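Local coordinates for protein 2,3-dihydroxybenzoate-AMP ligase (Mycobacterium smegmatis, PDB 5KEI) that belongs to the AMP-binding enzyme family of the ANL clan, pairing a large AMP-binding domain with a smaller C-terminal domain, at residues Ile456-Val461 with Ile547-Ile552; Ile460-Glu465 with Arg529-Val534; Val467-Leu472 with Ala485-Leu490. All coordinates share one frame; numbering follows the deposited sequence.

Interaction 1 (Ile456-Val461 with Ile547-Ile552); sequences IKDVIV and IDKKAI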
loop_
_atom_site.group_PDB
_atom_site.type_symbol
_atom_site.label_atom_id
_atom_site.label_comp_id
_atom_site.label_asym_id
_atom_site.label_seq_id
_atom_site.Cartn_x
_atom_site.Cartn_y
_atom_site.Cartn_z
ATOM N N ILE A 456 7.813 -2.926 -16.133
ATOM C CA ILE A 456 8.812 -2.280 -16.950
ATOM C C ILE A 456 10.177 -2.823 -16.541
ATOM O O ILE A 456 10.486 -2.878 -15.354
ATOM C CB ILE A 456 8.760 -0.767 -16.802
ATOM C CG1 ILE A 456 7.435 -0.244 -17.362
ATOM C CG2 ILE A 456 9.923 -0.119 -17.525
ATOM C CD1 ILE A 456 7.222 -0.560 -18.833
ATOM N N LYS A 457 10.972 -3.266 -17.513
ATOM C CA LYS A 457 12.312 -3.786 -17.203
ATOM C C LYS A 457 13.419 -2.903 -17.780
ATOM O O LYS A 457 13.188 -2.104 -18.694
ATOM C CB LYS A 457 12.476 -5.236 -17.698
ATOM C CG LYS A 457 11.524 -6.220 -17.022
ATOM C CD LYS A 457 11.834 -7.670 -17.339
ATOM C CE LYS A 457 11.949 -8.474 -16.033
ATOM N NZ LYS A 457 11.849 -9.959 -16.203
ATOM N N ASP A 458 14.615 -3.039 -17.216
ATOM C CA ASP A 458 15.780 -2.322 -17.707
ATOM C C ASP A 458 17.023 -3.191 -17.489
ATOM O O ASP A 458 17.637 -3.195 -16.413
ATOM C CB ASP A 458 15.891 -0.964 -17.013
ATOM C CG ASP A 458 16.959 -0.075 -17.623
ATOM O OD1 ASP A 458 17.565 -0.494 -18.633
ATOM O OD2 ASP A 458 17.179 1.046 -17.096
ATOM N N VAL A 459 17.380 -3.945 -18.521
ATOM C CA VAL A 459 18.401 -4.967 -18.377
ATOM C C VAL A 459 19.718 -4.581 -19.037
ATOM O O VAL A 459 19.746 -4.105 -20.178
ATOM C CB VAL A 459 17.921 -6.308 -18.960
ATOM C CG1 VAL A 459 17.393 -6.119 -20.378
ATOM C CG2 VAL A 459 19.043 -7.321 -18.936
ATOM N N ILE A 460 20.806 -4.775 -18.299
ATOM C CA ILE A 460 22.155 -4.631 -18.846
ATOM C C ILE A 460 22.804 -5.994 -19.020
ATOM O O ILE A 460 22.929 -6.758 -18.052
ATOM C CB ILE A 460 23.052 -3.793 -17.943
ATOM C CG1 ILE A 460 22.374 -2.453 -17.620
ATOM C CG2 ILE A 460 24.436 -3.634 -18.603
ATOM C CD1 ILE A 460 23.131 -1.594 -16.618
ATOM N N VAL A 461 23.210 -6.309 -20.245
ATOM C CA VAL A 461 23.793 -7.620 -20.517
ATOM C C VAL A 461 25.307 -7.560 -20.283
ATOM O O VAL A 461 26.076 -7.209 -21.169
ATOM C CB VAL A 461 23.446 -8.109 -21.952
ATOM C CG1 VAL A 461 24.019 -9.493 -22.206
ATOM C CG2 VAL A 461 21.944 -8.162 -22.117
ATOM N N ILE A 547 14.662 8.780 -15.871
ATOM C CA ILE A 547 16.028 9.128 -16.225
ATOM C C ILE A 547 16.236 8.892 -17.717
ATOM O O ILE A 547 15.831 7.853 -18.229
ATOM C CB ILE A 547 17.037 8.309 -15.387
ATOM C CG1 ILE A 547 16.795 8.556 -13.888
ATOM C CG2 ILE A 547 18.460 8.654 -15.785
ATOM C CD1 ILE A 547 17.686 7.736 -12.949
ATOM N N ASP A 548 16.810 9.871 -18.421
ATOM C CA ASP A 548 17.042 9.737 -19.869
ATOM C C ASP A 548 18.383 9.047 -20.142
ATOM O O ASP A 548 19.389 9.701 -20.396
ATOM C CB ASP A 548 16.993 11.109 -20.563
ATOM C CG ASP A 548 16.955 11.000 -22.095
ATOM O OD1 ASP A 548 16.978 9.867 -22.630
ATOM O OD2 ASP A 548 16.872 12.054 -22.767
ATOM N N LYS A 549 18.377 7.722 -20.090
ATOM C CA LYS A 549 19.606 6.946 -20.111
ATOM C C LYS A 549 20.258 6.936 -21.485
ATOM O O LYS A 549 21.479 6.892 -21.589
ATOM C CB LYS A 549 19.336 5.512 -19.649
ATOM C CG LYS A 549 18.897 5.416 -18.201
ATOM C CD LYS A 549 18.789 3.978 -17.742
ATOM C CE LYS A 549 18.698 3.897 -16.220
ATOM N NZ LYS A 549 18.659 2.478 -15.747
ATOM N N LYS A 550 19.448 6.977 -22.534
ATOM C CA LYS A 550 19.978 7.022 -23.884
ATOM C C LYS A 550 20.787 8.300 -24.046
ATOM O O LYS A 550 21.767 8.341 -24.785
ATOM C CB LYS A 550 18.851 6.945 -24.919
ATOM C CG LYS A 550 17.656 6.126 -24.448
ATOM C CD LYS A 550 16.724 5.727 -25.593
ATOM C CE LYS A 550 17.192 4.456 -26.299
ATOM N NZ LYS A 550 17.101 3.241 -25.432
ATOM N N ALA A 551 20.375 9.338 -23.328
ATOM C CA ALA A 551 21.078 10.608 -23.351
ATOM C C ALA A 551 22.373 10.520 -22.553
ATOM O O ALA A 551 23.408 11.028 -22.985
ATOM C CB ALA A 551 20.197 11.712 -22.804
ATOM N N ILE A 552 22.306 9.878 -21.387
ATOM C CA ILE A 552 23.483 9.670 -20.545
ATOM C C ILE A 552 24.548 8.857 -21.293
ATOM O O ILE A 552 25.745 9.094 -21.122
ATOM C CB ILE A 552 23.111 8.968 -19.212
ATOM C CG1 ILE A 552 22.152 9.835 -18.392
ATOM C CG2 ILE A 552 24.348 8.651 -18.390
ATOM C CD1 ILE A 552 21.815 9.252 -17.034
#

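Interaction 2 (Ile460-Glu465 with Arg529-Val534); sequences IVRGGE and RPDALV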
loop_
_atom_site.group_PDB
_atom_site.type_symbol
_atom_site.label_atom_id
_atom_site.label_comp_id
_atom_site.label_asym_id
_atom_site.label_seq_id
_atom_site.Cartn_x
_atom_site.Cartn_y
_atom_site.Cartn_z
ATOM N N ILE A 460 20.806 -4.775 -18.299
ATOM C CA ILE A 460 22.155 -4.631 -18.846
ATOM C C ILE A 460 22.804 -5.994 -19.020
ATOM O O ILE A 460 22.929 -6.758 -18.052
ATOM C CB ILE A 460 23.052 -3.793 -17.943
ATOM C CG1 ILE A 460 22.374 -2.453 -17.620
ATOM C CG2 ILE A 460 24.436 -3.634 -18.603
ATOM C CD1 ILE A 460 23.131 -1.594 -16.618
ATOM N N VAL A 461 23.210 -6.309 -20.245
ATOM C CA VAL A 461 23.793 -7.620 -20.517
ATOM C C VAL A 461 25.307 -7.560 -20.283
ATOM O O VAL A 461 26.076 -7.209 -21.169
ATOM C CB VAL A 461 23.446 -8.109 -21.952
ATOM C CG1 VAL A 461 24.019 -9.493 -22.206
ATOM C CG2 VAL A 461 21.944 -8.162 -22.117
ATOM N N ARG A 462 25.711 -7.878 -19.057
ATOM C CA ARG A 462 27.102 -7.775 -18.645
ATOM C C ARG A 462 27.738 -9.149 -18.478
ATOM O O ARG A 462 27.542 -9.805 -17.457
ATOM C CB ARG A 462 27.223 -7.002 -17.330
ATOM C CG ARG A 462 28.646 -6.917 -16.861
ATOM C CD ARG A 462 28.839 -6.492 -15.419
ATOM N NE ARG A 462 30.245 -6.122 -15.235
ATOM C CZ ARG A 462 31.220 -6.968 -14.898
ATOM N NH1 ARG A 462 30.966 -8.250 -14.666
ATOM N NH2 ARG A 462 32.458 -6.522 -14.788
ATOM N N GLY A 463 28.522 -9.565 -19.468
ATOM C CA GLY A 463 29.031 -10.920 -19.493
ATOM C C GLY A 463 27.877 -11.898 -19.602
ATOM O O GLY A 463 26.950 -11.703 -20.390
ATOM N N GLY A 464 27.922 -12.952 -18.800
ATOM C CA GLY A 464 26.880 -13.963 -18.833
ATOM C C GLY A 464 25.730 -13.645 -17.892
ATOM O O GLY A 464 24.848 -14.477 -17.676
ATOM N N GLU A 465 25.744 -12.439 -17.331
ATOM C CA GLU A 465 24.686 -12.006 -16.434
ATOM C C GLU A 465 23.759 -11.031 -17.116
ATOM O O GLU A 465 24.192 -10.164 -17.873
ATOM C CB GLU A 465 25.256 -11.366 -15.176
ATOM C CG GLU A 465 26.060 -12.330 -14.321
ATOM C CD GLU A 465 25.263 -13.549 -13.889
ATOM O OE1 GLU A 465 24.051 -13.393 -13.590
ATOM O OE2 GLU A 465 25.861 -14.651 -13.829
ATOM N N ARG A 529 27.942 -5.596 -10.085
ATOM C CA ARG A 529 28.414 -4.341 -9.529
ATOM C C ARG A 529 28.909 -3.457 -10.659
ATOM O O ARG A 529 29.353 -3.968 -11.686
ATOM C CB ARG A 529 29.493 -4.594 -8.488
ATOM C CG ARG A 529 29.019 -5.462 -7.342
ATOM C CD ARG A 529 30.096 -5.595 -6.288
ATOM N NE ARG A 529 29.821 -6.705 -5.389
ATOM C CZ ARG A 529 30.759 -7.392 -4.752
ATOM N NH1 ARG A 529 32.037 -7.074 -4.922
ATOM N NH2 ARG A 529 30.418 -8.395 -3.955
ATOM N N PRO A 530 28.799 -2.127 -10.498
ATOM C CA PRO A 530 29.169 -1.234 -11.605
ATOM C C PRO A 530 30.664 -1.307 -11.904
ATOM O O PRO A 530 31.449 -1.392 -10.962
ATOM C CB PRO A 530 28.794 0.168 -11.091
ATOM C CG PRO A 530 28.063 -0.034 -9.823
ATOM C CD PRO A 530 28.459 -1.376 -9.283
ATOM N N ASP A 531 31.037 -1.269 -13.178
ATOM C CA ASP A 531 32.440 -1.268 -13.570
ATOM C C ASP A 531 33.053 0.132 -13.429
ATOM O O ASP A 531 34.273 0.283 -13.261
ATOM C CB ASP A 531 32.603 -1.765 -15.014
ATOM C CG ASP A 531 31.939 -3.111 -15.254
ATOM O OD1 ASP A 531 32.511 -4.150 -14.843
ATOM O OD2 ASP A 531 30.841 -3.124 -15.866
ATOM N N ALA A 532 32.209 1.158 -13.502
ATOM C CA ALA A 532 32.697 2.537 -13.437
ATOM C C ALA A 532 31.710 3.438 -12.720
ATOM O O ALA A 532 30.508 3.188 -12.717
ATOM C CB ALA A 532 32.979 3.065 -14.829
ATOM N N LEU A 533 32.227 4.490 -12.102
ATOM C CA LEU A 533 31.394 5.424 -11.360
ATOM C C LEU A 533 31.586 6.832 -11.912
ATOM O O LEU A 533 32.718 7.293 -12.042
ATOM C CB LEU A 533 31.742 5.367 -9.879
ATOM C CG LEU A 533 31.193 6.487 -9.008
ATOM C CD1 LEU A 533 29.695 6.306 -8.795
ATOM C CD2 LEU A 533 31.938 6.504 -7.697
ATOM N N VAL A 534 30.497 7.514 -12.260
ATOM C CA VAL A 534 30.613 8.860 -12.834
ATOM C C VAL A 534 29.633 9.831 -12.173
ATOM O O VAL A 534 28.419 9.652 -12.267
ATOM C CB VAL A 534 30.387 8.846 -14.365
ATOM C CG1 VAL A 534 30.128 10.238 -14.884
ATOM C CG2 VAL A 534 31.582 8.229 -15.083
#

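Interaction 3 (Val467-Leu472 with Ala485-Leu490); sequences VSALDL and AAAVAL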
loop_
_atom_site.group_PDB
_atom_site.type_symbol
_atom_site.label_atom_id
_atom_site.label_comp_id
_atom_site.label_asym_id
_atom_site.label_seq_id
_atom_site.Cartn_x
_atom_site.Cartn_y
_atom_site.Cartn_z
ATOM N N VAL A 467 21.774 -8.281 -15.895
ATOM C CA VAL A 467 21.679 -7.475 -14.691
ATOM C C VAL A 467 20.530 -6.481 -14.795
ATOM O O VAL A 467 20.362 -5.826 -15.826
ATOM C CB VAL A 467 22.996 -6.715 -14.424
ATOM C CG1 VAL A 467 22.883 -5.875 -13.159
ATOM C CG2 VAL A 467 24.155 -7.698 -14.326
ATOM N N SER A 468 19.736 -6.372 -13.734
ATOM C CA SER A 468 18.692 -5.353 -13.691
ATOM C C SER A 468 19.278 -4.018 -13.247
ATOM O O SER A 468 19.827 -3.914 -12.150
ATOM C CB SER A 468 17.556 -5.762 -12.751
ATOM O OG SER A 468 16.601 -4.721 -12.652
ATOM N N ALA A 469 19.159 -3.006 -14.103
ATOM C CA ALA A 469 19.587 -1.653 -13.754
ATOM C C ALA A 469 18.729 -1.088 -12.617
ATOM O O ALA A 469 19.233 -0.462 -11.691
ATOM C CB ALA A 469 19.519 -0.742 -14.970
ATOM N N LEU A 470 17.426 -1.328 -12.711
ATOM C CA LEU A 470 16.459 -0.881 -11.716
ATOM C C LEU A 470 16.778 -1.352 -10.302
ATOM O O LEU A 470 16.778 -0.549 -9.379
ATOM C CB LEU A 470 15.054 -1.352 -12.101
ATOM C CG LEU A 470 14.584 -0.811 -13.449
ATOM C CD1 LEU A 470 13.163 -1.270 -13.705
ATOM C CD2 LEU A 470 14.714 0.723 -13.501
ATOM N N ASP A 471 17.040 -2.639 -10.106
ATOM C CA ASP A 471 17.330 -3.058 -8.746
ATOM C C ASP A 471 18.773 -2.704 -8.340
ATOM O O ASP A 471 19.037 -2.439 -7.164
ATOM C CB ASP A 471 17.054 -4.551 -8.552
ATOM C CG ASP A 471 17.306 -5.008 -7.105
ATOM O OD1 ASP A 471 16.698 -4.432 -6.157
ATOM O OD2 ASP A 471 18.112 -5.948 -6.914
ATOM N N LEU A 472 19.698 -2.665 -9.296
ATOM C CA LEU A 472 21.029 -2.167 -8.980
ATOM C C LEU A 472 20.943 -0.727 -8.466
ATOM O O LEU A 472 21.603 -0.375 -7.490
ATOM C CB LEU A 472 21.952 -2.241 -10.199
ATOM C CG LEU A 472 23.342 -1.635 -9.972
ATOM C CD1 LEU A 472 23.996 -2.175 -8.704
ATOM C CD2 LEU A 472 24.243 -1.880 -11.170
ATOM N N ALA A 485 20.630 7.912 -8.739
ATOM C CA ALA A 485 21.545 6.962 -9.381
ATOM C C ALA A 485 20.997 6.470 -10.709
ATOM O O ALA A 485 19.790 6.314 -10.863
ATOM C CB ALA A 485 21.824 5.779 -8.467
ATOM N N ALA A 486 21.886 6.225 -11.667
ATOM C CA ALA A 486 21.500 5.609 -12.937
ATOM C C ALA A 486 22.528 4.560 -13.395
ATOM O O ALA A 486 23.693 4.873 -13.617
ATOM C CB ALA A 486 21.316 6.674 -14.007
ATOM N N ALA A 487 22.091 3.309 -13.502
ATOM C CA ALA A 487 22.939 2.242 -14.018
ATOM C C ALA A 487 22.736 2.193 -15.519
ATOM O O ALA A 487 21.622 1.997 -16.006
ATOM C CB ALA A 487 22.611 0.892 -13.368
ATOM N N VAL A 488 23.812 2.413 -16.255
ATOM C CA VAL A 488 23.721 2.557 -17.693
ATOM C C VAL A 488 24.605 1.500 -18.378
ATOM O O VAL A 488 25.623 1.063 -17.824
ATOM C CB VAL A 488 24.127 3.989 -18.111
ATOM C CG1 VAL A 488 23.789 4.230 -19.535
ATOM C CG2 VAL A 488 23.397 5.019 -17.241
ATOM N N ALA A 489 24.189 1.079 -19.568
ATOM C CA ALA A 489 24.919 0.101 -20.359
ATOM C C ALA A 489 25.832 0.791 -21.360
ATOM O O ALA A 489 25.392 1.645 -22.131
ATOM C CB ALA A 489 23.949 -0.834 -21.086
ATOM N N LEU A 490 27.109 0.422 -21.330
ATOM C CA LEU A 490 28.071 0.883 -22.324
ATOM C C LEU A 490 28.637 -0.307 -23.082
ATOM O O LEU A 490 28.929 -1.339 -22.472
ATOM C CB LEU A 490 29.190 1.659 -21.652
ATOM C CG LEU A 490 28.700 2.919 -20.952
ATOM C CD1 LEU A 490 29.814 3.447 -20.085
ATOM C CD2 LEU A 490 28.245 3.955 -21.959
#

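Interaction 1 (Ile456-Val461 with Ile547-Ile552)
Asp458 and Lys549 alone span the gap between residues 456-461 and 547-552, and they do so as a salt bridge. The two side chains come from opposite directions across backbones that stay far apart, with 10.3 Å between Asp458 CA and Lys549 CA. Lys549 NZ donates to Asp458 OD2, modelled at 2.5 Å, a length so short that its exact value is doubtful at this resolution. The pairing is one-sided: OD1 of Asp458 lies 4.3 Å from NZ of Lys549. At the donor the geometry is sound, since the angle from Lys549 CE through Lys549 NZ to Asp458 OD2 is 113°, close to tetrahedral. With its CG anti to the backbone N (chi1 -171°), Asp458 extends its carboxylate into the gap, while the lysine chain runs extended beyond CG and covers the remaining distance.

Carbon contacts are few and follow from that bridge. The end of the lysine chain passes the same oxygen, with Lys549 CE 3.3 Å from Asp458 OD2, and the buried surface totals just 79 Å².

Further polar bonds fix the ammonium group. Lys549 NZ also forms a salt bridge with Glu473 and a hydrogen bond to the carbonyl oxygen of Ala487, so it is gripped by three oxygens, two of them from carboxylates. Such surroundings would be expected to stabilise the positive charge.

By sequence, the two segments belong to the A8 and A10 core motifs of this superfamily, which the bridge ties together near the surface. Lys549 opens helix 549-553, with Asp548 as its N-cap residue. Asp458 lies just before strand 459-462, and its side chain rests on Ala469 and Leu470 of helix 469-477, while Ile552 of the other segment packs on strands 482-492 and 498-505.

Interaction 2 (Ile460-Glu465 with Arg529-Val534)
Arg462 meets Asp531 side-on, presenting its NE and NH2 to the two carboxylate oxygens in a salt bridge. The bond from Arg462 NE to Asp531 OD2 is 3.1 Å and nearly straight, at 173°; it uses the syn lone pair, and OD2 lies practically in the guanidinium plane. Arg462 NH2 approaches Asp531 OD1 at a modelled 2.4 Å, doubtfully short. NE adds a weak, bent bond to Asp531 OD1 at 3.0 Å. The planes of the two groups differ by only 21°, which suits a forked pairing. An extended chain from CG to NE carries the arginine across, and chi4 of -88° turns the guanidinium athwart its end. Asp531 OD2 has a second donor, the backbone N of Ile499, which helps to fix the carboxylate.

Arg462 is also the first residue of a type II' turn, with corners Gly463 and Gly464, that closes the beta hairpin of strands 459-462 and 465-468. Glu465 N bonds back to Arg462 O at 3.2 Å and Arg462 N to Glu465 O at 3.0 Å, and Gly463 takes the needed positive phi. The salt bridge thus joins the hairpin's end to the loop leading into strand 532-535.

Farther out, Arg529 O stands obliquely 4.2 Å from Arg462 NE, while the Arg529 side chain turns elsewhere, bonding to Val524 O. Leu495 touches both Arg462 and Asp531, and Ile499 packs on the arginine.

Interaction 3 (Val467-Leu472 with Ala485-Leu490)
Leu472 and Ala469, one turn apart on the same helix, both rest on the methyl group of Ala487. Along the leucine, CB is still 4.5 Å from Ala487 CB. CG comes a little closer without reaching packing distance. At the fork the branches part company: CD2 arrives at 3.9 Å from Ala487 CB, whereas CD1 lies 5.8 Å from that atom and makes no contact with residues 485-490. Leu472 CG is anti to the backbone N (chi1 176°), and chi2 of 51° sets CD2 anti to CA, so this methyl is carried alongside the alanine. The leucine also packs on Ile499 of the next strand.

Ala469 supplies the other half. Its CB points toward the strand and meets Ala487 CB at 3.8 Å and Ala487 O at 3.6 Å. Small residues allow the backbones to draw near: Ala469 CA and Ala487 CA are 5.1 Å apart, which places the first turn of helix 469-477 directly against strand 482-492. That turn is capped by Ser468, whose OG accepts a weak but straight bond from Asp471 N at 3.3 Å, and Leu472 N bonds to Ser468 O.

The first turn of the helix thus abuts an outermost strand of the three-stranded sheet in the C-terminal domain. Ala486 and Val488 pair by backbone with strand 498-505, whereas the N and O of Ala487 are taken up by side chains, Glu473 binding the N and Lys549 the O. No hydrogen bond crosses between the two segments themselves. Their buried contact is apolar, made by methyl groups with one carbonyl beside them, and the cohesion here comes from close fit, with the polar backbone atoms of Ala487 satisfied by Glu473 of this same helix and Lys549 of helix 549-553.

All three contacts sit in the C-terminal part of the chain, with centres 26 to 32 Å from the chain's centre. Interactions 1 and 2 share Ile460 and Val461 of strand 459-462, and interaction 3 is nested within the loop that each closes. Its centre is about 7 Å from that of interaction 1 and 8 Å from that of interaction 2, which themselves lie 12 Å apart. Hairpin bonds make the connection: Ile460 N to Val467 O at 2.7 Å and Asp458 O to Ala469 N at 2.8 Å. Lys549 NZ of interaction 1 also packs on Ala469 CB of interaction 3, at 3.4 Å, while Ile460 CG2 reaches Ala489 CB at 3.8 Å.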